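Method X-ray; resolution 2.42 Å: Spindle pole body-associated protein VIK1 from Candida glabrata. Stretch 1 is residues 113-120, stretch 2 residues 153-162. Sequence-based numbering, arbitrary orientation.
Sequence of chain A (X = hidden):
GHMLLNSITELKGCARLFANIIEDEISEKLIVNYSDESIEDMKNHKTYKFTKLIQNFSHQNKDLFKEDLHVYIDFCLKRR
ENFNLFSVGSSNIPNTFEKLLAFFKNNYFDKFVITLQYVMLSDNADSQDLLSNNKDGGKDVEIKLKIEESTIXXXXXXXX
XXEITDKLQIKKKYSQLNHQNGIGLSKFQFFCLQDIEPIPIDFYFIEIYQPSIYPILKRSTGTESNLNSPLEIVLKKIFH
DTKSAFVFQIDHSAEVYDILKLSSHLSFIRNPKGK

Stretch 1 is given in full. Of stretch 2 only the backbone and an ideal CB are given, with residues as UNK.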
ATOM      1  N   VAL A 113       9.983  18.487  -1.817  1.00 25.34           N
ATOM      2  CA  VAL A 113       9.114  18.861  -0.704  1.00 23.99           C
ATOM      3  C   VAL A 113       7.942  17.864  -0.746  1.00 24.48           C
ATOM      4  O   VAL A 113       7.325  17.654  -1.804  1.00 24.93           O
ATOM      5  CB  VAL A 113       8.644  20.332  -0.810  1.00 24.58           C
ATOM      6  CG1 VAL A 113       7.424  20.611   0.076  1.00 22.54           C
ATOM      7  CG2 VAL A 113       9.795  21.280  -0.477  1.00 23.25           C
ATOM      8  N   ILE A 114       7.671  17.213   0.385  1.00 24.41           N
ATOM      9  CA  ILE A 114       6.699  16.121   0.428  1.00 23.73           C
ATOM     10  C   ILE A 114       5.656  16.427   1.482  1.00 23.73           C
ATOM     11  O   ILE A 114       6.004  16.703   2.626  1.00 23.36           O
ATOM     12  CB  ILE A 114       7.343  14.753   0.787  1.00 23.86           C
ATOM     13  CG1 ILE A 114       8.583  14.473  -0.066  1.00 22.18           C
ATOM     14  CG2 ILE A 114       6.298  13.623   0.650  1.00 23.67           C
ATOM     15  CD1 ILE A 114       9.469  13.347   0.441  1.00 22.04           C
ATOM     16  N   THR A 115       4.389  16.383   1.086  1.00 23.84           N
ATOM     17  CA  THR A 115       3.280  16.595   2.007  1.00 24.17           C
ATOM     18  C   THR A 115       2.574  15.277   2.302  1.00 25.01           C
ATOM     19  O   THR A 115       2.657  14.323   1.521  1.00 25.10           O
ATOM     20  CB  THR A 115       2.209  17.563   1.442  1.00 24.51           C
ATOM     21  OG1 THR A 115       1.540  16.955   0.332  1.00 24.10           O
ATOM     22  CG2 THR A 115       2.822  18.849   0.982  1.00 24.61           C
ATOM     23  N   LEU A 116       1.874  15.228   3.430  1.00 24.94           N
ATOM     24  CA  LEU A 116       1.064  14.073   3.755  1.00 24.44           C
ATOM     25  C   LEU A 116      -0.332  14.505   4.201  1.00 24.43           C
ATOM     26  O   LEU A 116      -0.495  15.494   4.893  1.00 23.30           O
ATOM     27  CB  LEU A 116       1.751  13.230   4.830  1.00 23.72           C
ATOM     28  CG  LEU A 116       0.975  12.075   5.482  1.00 23.46           C
ATOM     29  CD1 LEU A 116       0.642  11.003   4.446  1.00 23.97           C
ATOM     30  CD2 LEU A 116       1.734  11.482   6.674  1.00 22.19           C
ATOM     31  N   GLN A 117      -1.336  13.776   3.742  1.00 25.68           N
ATOM     32  CA  GLN A 117      -2.666  13.814   4.328  1.00 26.45           C
ATOM     33  C   GLN A 117      -3.082  12.377   4.567  1.00 26.69           C
ATOM     34  O   GLN A 117      -2.830  11.509   3.737  1.00 26.98           O
ATOM     35  CB  GLN A 117      -3.648  14.469   3.382  1.00 26.38           C
ATOM     36  CG  GLN A 117      -3.437  15.959   3.216  1.00 28.66           C
ATOM     37  CD  GLN A 117      -4.270  16.505   2.077  1.00 30.53           C
ATOM     38  OE1 GLN A 117      -4.091  16.110   0.912  1.00 30.82           O
ATOM     39  NE2 GLN A 117      -5.225  17.376   2.407  1.00 29.31           N
ATOM     40  N   TYR A 118      -3.740  12.129   5.687  1.00 27.44           N
ATOM     41  CA  TYR A 118      -4.000  10.767   6.126  1.00 28.77           C
ATOM     42  C   TYR A 118      -5.424  10.627   6.658  1.00 29.43           C
ATOM     43  O   TYR A 118      -5.765  11.198   7.691  1.00 28.49           O
ATOM     44  CB  TYR A 118      -2.987  10.410   7.223  1.00 30.17           C
ATOM     45  CG  TYR A 118      -2.957   8.963   7.676  1.00 33.19           C
ATOM     46  CD1 TYR A 118      -3.434   7.931   6.865  1.00 32.71           C
ATOM     47  CD2 TYR A 118      -2.391   8.626   8.897  1.00 35.12           C
ATOM     48  CE1 TYR A 118      -3.371   6.619   7.270  1.00 35.65           C
ATOM     49  CE2 TYR A 118      -2.329   7.317   9.319  1.00 36.13           C
ATOM     50  CZ  TYR A 118      -2.819   6.320   8.503  1.00 38.35           C
ATOM     51  OH  TYR A 118      -2.740   5.021   8.936  1.00 40.75           O
ATOM     52  N   VAL A 119      -6.250   9.848   5.977  1.00 30.41           N
ATOM     53  CA  VAL A 119      -7.609   9.649   6.456  1.00 33.78           C
ATOM     54  C   VAL A 119      -8.037   8.179   6.554  1.00 36.74           C
ATOM     55  O   VAL A 119      -7.596   7.340   5.775  1.00 36.65           O
ATOM     56  CB  VAL A 119      -8.631  10.395   5.568  1.00 35.27           C
ATOM     57  CG1 VAL A 119      -8.456  11.911   5.667  1.00 33.22           C
ATOM     58  CG2 VAL A 119      -8.554   9.925   4.120  1.00 34.40           C
ATOM     59  N   MET A 120      -8.917   7.883   7.507  1.00 41.44           N
ATOM     60  CA  MET A 120      -9.716   6.666   7.450  1.00 44.50           C
ATOM     61  C   MET A 120     -10.978   6.911   6.611  1.00 44.15           C
ATOM     62  O   MET A 120     -11.733   7.836   6.872  1.00 47.50           O
ATOM     63  CB  MET A 120     -10.089   6.194   8.857  1.00 52.95           C
ATOM     64  CG  MET A 120     -10.537   4.736   8.891  1.00 60.10           C
ATOM     65  SD  MET A 120     -12.015   4.404   9.869  1.00 76.83           S
ATOM     66  CE  MET A 120     -13.215   5.531   9.139  1.00 65.96           C
ATOM     67  N   UNK A 153      -8.744  14.937  -4.417  1.00 40.18           N
ATOM     68  CA  UNK A 153      -8.560  16.054  -3.522  1.00 41.51           C
ATOM     69  C   UNK A 153      -9.113  15.696  -2.155  1.00 40.30           C
ATOM     70  O   UNK A 153     -10.264  15.281  -2.042  1.00 39.83           O
ATOM     71  CB  UNK A 153      -9.231  17.314  -4.073  1.00 41.51           C
ATOM     72  N   UNK A 154      -8.258  15.802  -1.143  1.00 39.69           N
ATOM     73  CA  UNK A 154      -8.617  15.581   0.252  1.00 40.77           C
ATOM     74  C   UNK A 154      -8.604  16.924   0.950  1.00 41.03           C
ATOM     75  O   UNK A 154      -7.720  17.772   0.696  1.00 42.53           O
ATOM     76  CB  UNK A 154      -7.666  14.594   0.932  1.00 40.77           C
ATOM     77  N   UNK A 155      -9.557  17.119   1.850  1.00 37.73           N
ATOM     78  CA  UNK A 155      -9.645  18.387   2.542  1.00 37.58           C
ATOM     79  C   UNK A 155      -9.183  18.269   3.962  1.00 37.49           C
ATOM     80  O   UNK A 155      -9.414  19.166   4.775  1.00 43.17           O
ATOM     81  CB  UNK A 155     -11.077  18.925   2.502  1.00 37.58           C
ATOM     82  N   UNK A 156      -8.533  17.161   4.281  1.00 35.30           N
ATOM     83  CA  UNK A 156      -8.049  16.962   5.635  1.00 33.89           C
ATOM     84  C   UNK A 156      -6.709  17.670   5.871  1.00 33.11           C
ATOM     85  O   UNK A 156      -6.081  18.151   4.932  1.00 33.75           O
ATOM     86  CB  UNK A 156      -7.912  15.466   5.923  1.00 33.89           C
ATOM     87  N   UNK A 157      -6.288  17.709   7.133  1.00 30.81           N
ATOM     88  CA  UNK A 157      -5.040  18.304   7.575  1.00 30.91           C
ATOM     89  C   UNK A 157      -3.822  17.888   6.726  1.00 32.68           C
ATOM     90  O   UNK A 157      -3.599  16.695   6.461  1.00 31.22           O
ATOM     91  CB  UNK A 157      -4.798  17.928   9.038  1.00 30.91           C
ATOM     92  N   UNK A 158      -3.022  18.876   6.332  1.00 30.85           N
ATOM     93  CA  UNK A 158      -1.838  18.605   5.522  1.00 30.10           C
ATOM     94  C   UNK A 158      -0.606  18.975   6.329  1.00 29.24           C
ATOM     95  O   UNK A 158      -0.577  20.014   6.975  1.00 31.27           O
ATOM     96  CB  UNK A 158      -1.878  19.375   4.200  1.00 30.10           C
ATOM     97  N   UNK A 159       0.387  18.099   6.328  1.00 26.71           N
ATOM     98  CA  UNK A 159       1.678  18.407   6.908  1.00 26.97           C
ATOM     99  C   UNK A 159       2.763  18.141   5.863  1.00 26.78           C
ATOM    100  O   UNK A 159       2.531  17.420   4.889  1.00 24.93           O
ATOM    101  CB  UNK A 159       1.918  17.586   8.177  1.00 26.97           C
ATOM    102  N   UNK A 160       3.933  18.731   6.061  1.00 26.49           N
ATOM    103  CA  UNK A 160       5.118  18.274   5.350  1.00 29.24           C
ATOM    104  C   UNK A 160       5.764  17.222   6.215  1.00 30.45           C
ATOM    105  O   UNK A 160       5.683  17.283   7.437  1.00 31.82           O
ATOM    106  CB  UNK A 160       6.084  19.420   5.041  1.00 29.24           C
ATOM    107  N   UNK A 161       6.406  16.252   5.592  1.00 33.28           N
ATOM    108  CA  UNK A 161       6.963  15.133   6.347  1.00 35.45           C
ATOM    109  C   UNK A 161       7.991  15.517   7.414  1.00 37.68           C
ATOM    110  O   UNK A 161       8.119  14.816   8.424  1.00 39.49           O
ATOM    111  CB  UNK A 161       7.611  14.150   5.370  1.00 35.45           C
ATOM    112  N   UNK A 162       8.737  16.597   7.200  1.00 37.57           N
ATOM    113  CA  UNK A 162       9.696  17.030   8.227  1.00 42.30           C
ATOM    114  C   UNK A 162       9.007  17.578   9.491  1.00 45.90           C
ATOM    115  O   UNK A 162       9.655  17.802  10.507  1.00 50.52           O
ATOM    116  CB  UNK A 162      10.623  18.100   7.646  1.00 42.30           C
TER

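Position 153 lies in a strand, and its CA-to-CB bond points away from stretch 1. Nothing of that stretch is within 5.5 Å of the ideal CB, so the contact sets no demand. The residue is Ser153, and it makes no contact with stretch 1.

Position 154 is also in a strand, but it points toward stretch 1. Its ideal CB is 3.9 Å from OE1 of Gln117 and 5.5 Å from CG1 of Val119. Its carbonyl O accepts a hydrogen bond from Gln117 NE2 (3.1 Å), a task for any residue. A medium apolar side chain could reach the valine. Leu154 does so: its CD2 lies 4.0 Å from Val119 CG2.

Position 155 has phi/psi of -106/13, which many residues can adopt. The ideal CB points away into space that stretch 1 leaves empty, so the contact does not choose. The residue is Gly155, in the turn between two carbonyls that Gln117 binds.

Position 156 points toward stretch 1, with the ideal CB 3.6 Å from Val119 CG1. There is little room for bulk in that direction. The backbone O accepts a second hydrogen bond from Gln117 NE2 (2.8 Å), so the one amide group binds the carbonyls that flank position 155. A small residue suits, and a small hydroxyl could reach the backbone of Tyr118 through a water. Ser156 is small and polar. Its OG packs 3.4 Å from Val119 CG1 and is hydrogen-bonded at 2.6 Å to a water O. That water O accepts a hydrogen bond from Tyr118 N (2.9 Å).

Position 157 points sideways, with no atom of stretch 1 within 5.5 Å of its ideal CB. Many side chains would fit. The residue is Thr157. Its side chain stays clear of stretch 1, and its backbone O packs 3.3 Å from Gln117 CG. The Thr157 OG1 is hydrogen-bonded elsewhere in the structure.

Position 158 also points sideways. The ideal CB is 3.9 Å from Gln117 CG and 5.3 Å from Thr115 CB, so aliphatic carbon would suit. Leu158 sets its CD2 3.8 Å from Thr115 CG2.

Position 159 pairs with Leu116 in an antiparallel bridge. Its N donates to Leu116 O (3.1 Å), and its O accepts from Leu116 N (2.7 Å). The side chain shares the leucine's face of the sheet, where a beta-branched or other apolar residue would suit. Ile159 places CG1 4.2 Å from Leu116 CB.

Position 160 pairs with Thr115, CA to CA 4.2 Å, on the other face. Valine, threonine or similar would fit a strand here. Thr160 brings its CG2 to 4.4 Å from Thr115 CG2, while its OG1 donates a hydrogen bond to the side chain at position 162.

Position 161 starts a 3-10 segment, and its N donates to Ile114 O (3.0 Å). Ile114 and Leu116 offer apolar carbon, so a long aliphatic chain suits. Leu161 reaches both: CD1 is 3.8 Å from Ile114 CG2, and CD2 is 3.8 Å from Leu116 CB.

Position 162 points sideways, clear of stretch 1. Stretch 1 sets no demand here, so many polar side chains would suit. Asp162 OD1 accepts a hydrogen bond from Thr160 OG1 (2.7 Å).

Stretch 2, residues 153-162: SLGSTLITLD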
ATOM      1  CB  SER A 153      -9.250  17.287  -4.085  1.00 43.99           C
ATOM      2  OG  SER A 153      -8.593  18.440  -3.619  1.00 52.28           O
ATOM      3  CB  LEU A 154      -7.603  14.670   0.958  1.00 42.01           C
ATOM      4  CG  LEU A 154      -7.604  13.145   0.830  1.00 43.34           C
ATOM      5  CD1 LEU A 154      -7.296  12.688  -0.585  1.00 45.95           C
ATOM      6  CD2 LEU A 154      -6.567  12.555   1.772  1.00 43.49           C
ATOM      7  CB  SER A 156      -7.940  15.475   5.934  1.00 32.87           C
ATOM      8  OG  SER A 156      -6.952  14.869   5.125  1.00 32.10           O
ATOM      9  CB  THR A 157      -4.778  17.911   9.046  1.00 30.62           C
ATOM     10  OG1 THR A 157      -5.976  18.126   9.815  1.00 32.01           O
ATOM     11  CG2 THR A 157      -3.597  18.694   9.658  1.00 27.72           C
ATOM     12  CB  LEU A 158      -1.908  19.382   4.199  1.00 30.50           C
ATOM     13  CG  LEU A 158      -0.744  19.273   3.194  1.00 32.30           C
ATOM     14  CD1 LEU A 158      -1.234  19.407   1.760  1.00 28.95           C
ATOM     15  CD2 LEU A 158       0.338  20.303   3.504  1.00 31.12           C
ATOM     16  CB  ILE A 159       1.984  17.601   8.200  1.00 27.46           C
ATOM     17  CG1 ILE A 159       2.151  16.096   7.917  1.00 27.54           C
ATOM     18  CG2 ILE A 159       0.955  17.896   9.292  1.00 27.39           C
ATOM     19  CD1 ILE A 159       2.766  15.329   9.075  1.00 27.89           C
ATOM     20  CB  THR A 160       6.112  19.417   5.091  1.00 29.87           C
ATOM     21  OG1 THR A 160       6.458  20.038   6.342  1.00 30.55           O
ATOM     22  CG2 THR A 160       5.487  20.455   4.155  1.00 28.07           C
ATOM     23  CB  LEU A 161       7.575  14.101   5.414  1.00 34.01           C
ATOM     24  CG  LEU A 161       6.649  13.282   4.539  1.00 33.50           C
ATOM     25  CD1 LEU A 161       7.483  12.146   3.969  1.00 33.81           C
ATOM     26  CD2 LEU A 161       5.469  12.745   5.332  1.00 34.37           C
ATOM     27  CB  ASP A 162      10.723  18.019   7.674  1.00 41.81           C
ATOM     28  CG  ASP A 162      10.089  19.285   7.125  1.00 45.59           C
ATOM     29  OD1 ASP A 162       9.045  19.192   6.439  1.00 40.10           O
ATOM     30  OD2 ASP A 162      10.658  20.382   7.366  1.00 51.84           O
TER
HETATM   31  O   HOH W   1      -5.098  14.341   6.914  1.00 28.07           O
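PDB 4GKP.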